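Local coordinates for 6-phospho-beta-d glycosidase (Streptococcus pyogenes, PDB 5FOO), which probably hydrolyses 6-phospho-beta-glucosides as a family 1 glycoside hydrolase built on a TIM barrel, at residues E340-K352 and E395-S408. The protein carries 1 engineered substitution. Residues are numbered along the deposited sequence; the frame is centred on the assembly and turned at random.
Sequences EIYPEAVYDIAIK and EHLTYLHKGIEAGS
Pro-343 sets its CB over the face of the His-396 imidazole. The atom sits almost on the ring normal, 3.6 Å from the centroid, a CH-pi contact. The ring's NE2 bonds in its plane to a water at 2.8 Å, and that water accepts from Tyr-342 N. ND1 pairs with Phe-392 O, and Phe-392 stacks on the ring; together with the water these probably fix the ring's rotation. Pro-343 CG also meets Glu-395 OE1, whose carboxylate is held by Arg-332 and Gln-391.

Tyr-399 comes next. Glu-344 CA sits over the centre of one face, 3.9 Å from the centroid, a second CH-pi contact. The Glu-344 chain, bent at its second torsion, runs beside the ring, its CG 3.4 Å from Tyr-399 OH. Val-346 points at helix 395-405, with CG1 against Leu-400 CD1 and CG2 at the imidazole edge.

With chi1 at 173°, Tyr-347 turns its CG away from the backbone N and brings a ring face under the Lys-402 chain. The extended lysine crosses that face and sets NZ 4.0 Å from the centroid, 6° off the normal, a cation-pi contact. Ile-351 CG1 backs the opposite face. Gly-403 N lies at the ring edge, while Gly-403 CA packs on Ala-350 CB at 3.8 Å.

Beyond the Schellman turn at Gly-407, Ser-408 OG donates to Ala-350 O at 2.8 Å, from outside the carbonyl plane. Trp-362 NE1 also bonds this hydroxyl.

The two helices, crossing at -26°, flank neighbouring strands 362-367 and 410-416 of the barrel. Their contact relies mainly on CH-pi, cation-pi and apolar packing, with a direct hydrogen bond at one end and a water bridge at the other.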
# COMPACT_ATOMS: atom_id res chain seq x y z
N GLU A 340 10.79 -3.97 14.63
CA GLU A 340 12.07 -4.59 14.25
C GLU A 340 12.55 -4.00 12.88
O GLU A 340 11.75 -3.73 11.97
CB GLU A 340 11.90 -6.09 14.12
CG GLU A 340 13.21 -6.80 13.84
CD GLU A 340 13.14 -8.29 13.82
OE1 GLU A 340 12.05 -8.90 14.05
OE2 GLU A 340 14.20 -8.88 13.56
N ILE A 341 13.85 -3.83 12.77
CA ILE A 341 14.52 -3.50 11.53
C ILE A 341 15.32 -4.76 11.10
O ILE A 341 16.22 -5.26 11.84
CB ILE A 341 15.43 -2.31 11.77
CG1 ILE A 341 14.54 -1.09 12.15
CG2 ILE A 341 16.41 -2.06 10.55
CD1 ILE A 341 15.32 0.19 12.39
N TYR A 342 14.97 -5.29 9.91
CA TYR A 342 15.60 -6.48 9.34
C TYR A 342 15.61 -6.39 7.76
O TYR A 342 14.78 -6.99 7.10
CB TYR A 342 14.83 -7.73 9.83
CG TYR A 342 15.58 -8.99 9.59
CD1 TYR A 342 16.78 -9.26 10.29
CD2 TYR A 342 15.16 -9.87 8.61
CE1 TYR A 342 17.50 -10.42 10.02
CE2 TYR A 342 15.84 -11.03 8.38
CZ TYR A 342 17.02 -11.28 9.05
OH TYR A 342 17.68 -12.41 8.67
N PRO A 343 16.52 -5.58 7.19
CA PRO A 343 16.57 -5.36 5.71
C PRO A 343 16.83 -6.60 4.83
O PRO A 343 16.53 -6.59 3.65
CB PRO A 343 17.72 -4.34 5.56
CG PRO A 343 18.59 -4.55 6.76
CD PRO A 343 17.60 -4.84 7.88
N GLU A 344 17.33 -7.65 5.42
CA GLU A 344 17.57 -8.90 4.74
C GLU A 344 16.32 -9.45 4.22
O GLU A 344 16.33 -10.19 3.24
CB GLU A 344 18.18 -9.92 5.67
CG GLU A 344 19.57 -9.56 6.15
CD GLU A 344 19.66 -8.78 7.50
OE1 GLU A 344 18.75 -7.96 7.85
OE2 GLU A 344 20.69 -9.00 8.17
N ALA A 345 15.21 -9.13 4.86
CA ALA A 345 13.93 -9.59 4.35
C ALA A 345 13.65 -9.16 2.91
O ALA A 345 12.92 -9.82 2.19
CB ALA A 345 12.76 -9.14 5.25
N VAL A 346 14.21 -8.02 2.49
CA VAL A 346 14.04 -7.58 1.09
C VAL A 346 14.61 -8.56 0.09
O VAL A 346 14.01 -8.78 -0.93
CB VAL A 346 14.69 -6.25 0.86
CG1 VAL A 346 14.59 -5.85 -0.64
CG2 VAL A 346 14.01 -5.20 1.73
N TYR A 347 15.77 -9.15 0.41
CA TYR A 347 16.38 -10.17 -0.41
C TYR A 347 15.49 -11.39 -0.42
O TYR A 347 15.15 -11.93 -1.50
CB TYR A 347 17.78 -10.52 0.13
CG TYR A 347 18.45 -11.69 -0.57
CD1 TYR A 347 19.10 -11.56 -1.82
CD2 TYR A 347 18.45 -12.93 0.02
CE1 TYR A 347 19.71 -12.66 -2.44
CE2 TYR A 347 19.02 -14.01 -0.61
CZ TYR A 347 19.65 -13.87 -1.81
OH TYR A 347 20.17 -15.01 -2.32
N ASP A 348 15.01 -11.80 0.76
CA ASP A 348 14.09 -12.96 0.80
C ASP A 348 12.85 -12.78 -0.05
O ASP A 348 12.42 -13.73 -0.70
CB ASP A 348 13.68 -13.35 2.24
CG ASP A 348 14.88 -13.83 3.10
OD1 ASP A 348 15.88 -14.33 2.57
OD2 ASP A 348 14.83 -13.67 4.32
N ILE A 349 12.26 -11.59 -0.04
CA ILE A 349 11.13 -11.27 -0.91
C ILE A 349 11.55 -11.41 -2.41
O ILE A 349 10.82 -11.94 -3.25
CB ILE A 349 10.65 -9.85 -0.61
CG1 ILE A 349 9.89 -9.83 0.77
CG2 ILE A 349 9.75 -9.31 -1.66
CD1 ILE A 349 9.63 -8.42 1.28
N ALA A 350 12.74 -10.93 -2.72
CA ALA A 350 13.23 -10.93 -4.10
C ALA A 350 13.41 -12.35 -4.61
O ALA A 350 12.99 -12.65 -5.73
CB ALA A 350 14.52 -10.11 -4.20
N ILE A 351 13.93 -13.22 -3.74
CA ILE A 351 14.14 -14.63 -4.06
C ILE A 351 12.80 -15.36 -4.21
O ILE A 351 12.64 -16.27 -5.07
CB ILE A 351 15.05 -15.27 -2.99
CG1 ILE A 351 16.46 -14.63 -3.01
CG2 ILE A 351 15.17 -16.80 -3.11
CD1 ILE A 351 17.16 -14.72 -4.33
N LYS A 352 11.82 -14.96 -3.40
CA LYS A 352 10.50 -15.58 -3.47
C LYS A 352 9.87 -15.25 -4.81
O LYS A 352 9.23 -16.08 -5.37
CB LYS A 352 9.61 -14.99 -2.34
CG LYS A 352 8.32 -15.72 -2.08
CD LYS A 352 8.51 -16.87 -1.11
CE LYS A 352 7.25 -17.75 -1.08
NZ LYS A 352 7.46 -18.96 -0.25
N GLU A 395 20.60 0.46 3.65
CA GLU A 395 20.58 -1.00 3.89
C GLU A 395 19.54 -1.77 3.10
O GLU A 395 19.80 -2.89 2.66
CB GLU A 395 20.41 -1.36 5.39
CG GLU A 395 21.60 -0.94 6.25
CD GLU A 395 21.35 -1.08 7.76
OE1 GLU A 395 20.54 -1.95 8.18
OE2 GLU A 395 21.95 -0.29 8.53
N HIS A 396 18.32 -1.23 3.00
CA HIS A 396 17.23 -1.99 2.36
C HIS A 396 17.53 -2.09 0.85
O HIS A 396 17.37 -3.17 0.23
CB HIS A 396 15.86 -1.36 2.68
CG HIS A 396 15.36 -1.70 4.05
ND1 HIS A 396 15.85 -1.09 5.20
CD2 HIS A 396 14.45 -2.61 4.48
CE1 HIS A 396 15.29 -1.63 6.26
NE2 HIS A 396 14.44 -2.55 5.86
N LEU A 397 17.98 -0.97 0.32
CA LEU A 397 18.44 -0.85 -1.07
C LEU A 397 19.60 -1.75 -1.37
O LEU A 397 19.69 -2.24 -2.50
CB LEU A 397 18.83 0.57 -1.45
CG LEU A 397 17.73 1.40 -2.06
CD1 LEU A 397 18.20 2.82 -2.14
CD2 LEU A 397 17.39 0.92 -3.45
N THR A 398 20.49 -1.98 -0.39
CA THR A 398 21.63 -2.87 -0.59
C THR A 398 21.10 -4.28 -0.77
O THR A 398 21.62 -5.07 -1.60
CB THR A 398 22.63 -2.81 0.56
OG1 THR A 398 23.16 -1.48 0.65
CG2 THR A 398 23.75 -3.73 0.31
N TYR A 399 20.08 -4.65 0.00
CA TYR A 399 19.57 -5.98 -0.16
C TYR A 399 18.69 -6.13 -1.40
O TYR A 399 18.62 -7.21 -1.94
CB TYR A 399 18.87 -6.47 1.08
CG TYR A 399 19.83 -6.90 2.15
CD1 TYR A 399 20.38 -8.17 2.13
CD2 TYR A 399 20.19 -6.03 3.16
CE1 TYR A 399 21.27 -8.58 3.11
CE2 TYR A 399 21.08 -6.42 4.15
CZ TYR A 399 21.60 -7.70 4.12
OH TYR A 399 22.46 -8.08 5.09
N LEU A 400 18.03 -5.05 -1.84
CA LEU A 400 17.31 -5.07 -3.12
C LEU A 400 18.30 -5.30 -4.26
O LEU A 400 18.06 -6.09 -5.14
CB LEU A 400 16.56 -3.77 -3.33
CG LEU A 400 15.57 -3.80 -4.45
CD1 LEU A 400 14.45 -4.79 -4.17
CD2 LEU A 400 15.04 -2.41 -4.70
N HIS A 401 19.43 -4.63 -4.20
CA HIS A 401 20.50 -4.83 -5.22
C HIS A 401 20.99 -6.28 -5.26
O HIS A 401 21.04 -6.88 -6.33
CB HIS A 401 21.67 -3.88 -5.01
CG HIS A 401 22.65 -3.88 -6.15
ND1 HIS A 401 23.73 -4.73 -6.19
CD2 HIS A 401 22.69 -3.16 -7.30
CE1 HIS A 401 24.40 -4.54 -7.32
NE2 HIS A 401 23.80 -3.57 -8.00
N LYS A 402 21.24 -6.84 -4.09
CA LYS A 402 21.58 -8.26 -3.96
C LYS A 402 20.53 -9.13 -4.62
O LYS A 402 20.85 -10.01 -5.37
CB LYS A 402 21.80 -8.63 -2.48
CG LYS A 402 22.61 -9.91 -2.26
CD LYS A 402 22.46 -10.44 -0.84
CE LYS A 402 23.01 -11.85 -0.65
NZ LYS A 402 22.59 -12.39 0.68
N GLY A 403 19.26 -8.85 -4.43
CA GLY A 403 18.20 -9.64 -5.09
C GLY A 403 18.16 -9.49 -6.61
O GLY A 403 17.99 -10.47 -7.32
N ILE A 404 18.32 -8.27 -7.11
CA ILE A 404 18.46 -8.05 -8.57
C ILE A 404 19.69 -8.80 -9.12
O ILE A 404 19.62 -9.41 -10.13
CB ILE A 404 18.58 -6.54 -8.88
CG1 ILE A 404 17.27 -5.82 -8.44
CG2 ILE A 404 18.90 -6.31 -10.36
CD1 ILE A 404 17.33 -4.31 -8.28
N GLU A 405 20.83 -8.76 -8.43
CA GLU A 405 22.03 -9.49 -8.89
C GLU A 405 21.79 -11.01 -8.94
O GLU A 405 22.35 -11.71 -9.79
CB GLU A 405 23.26 -9.17 -8.04
CG GLU A 405 24.55 -9.24 -8.83
CD GLU A 405 24.88 -7.93 -9.58
OE1 GLU A 405 23.98 -7.16 -10.02
OE2 GLU A 405 26.09 -7.64 -9.69
N ALA A 406 20.94 -11.50 -8.06
CA ALA A 406 20.62 -12.92 -8.01
C ALA A 406 19.57 -13.28 -9.02
O ALA A 406 19.14 -14.42 -9.07
CB ALA A 406 20.19 -13.29 -6.58
N GLY A 407 19.08 -12.33 -9.80
CA GLY A 407 18.13 -12.67 -10.86
C GLY A 407 16.69 -12.21 -10.62
O GLY A 407 15.87 -12.38 -11.53
N SER A 408 16.36 -11.60 -9.45
CA SER A 408 14.98 -11.14 -9.27
C SER A 408 14.62 -9.99 -10.22
O SER A 408 15.34 -8.98 -10.32
CB SER A 408 14.69 -10.71 -7.82
OG SER A 408 13.28 -10.63 -7.63
O HOH W 1 13.28 -3.54 8.25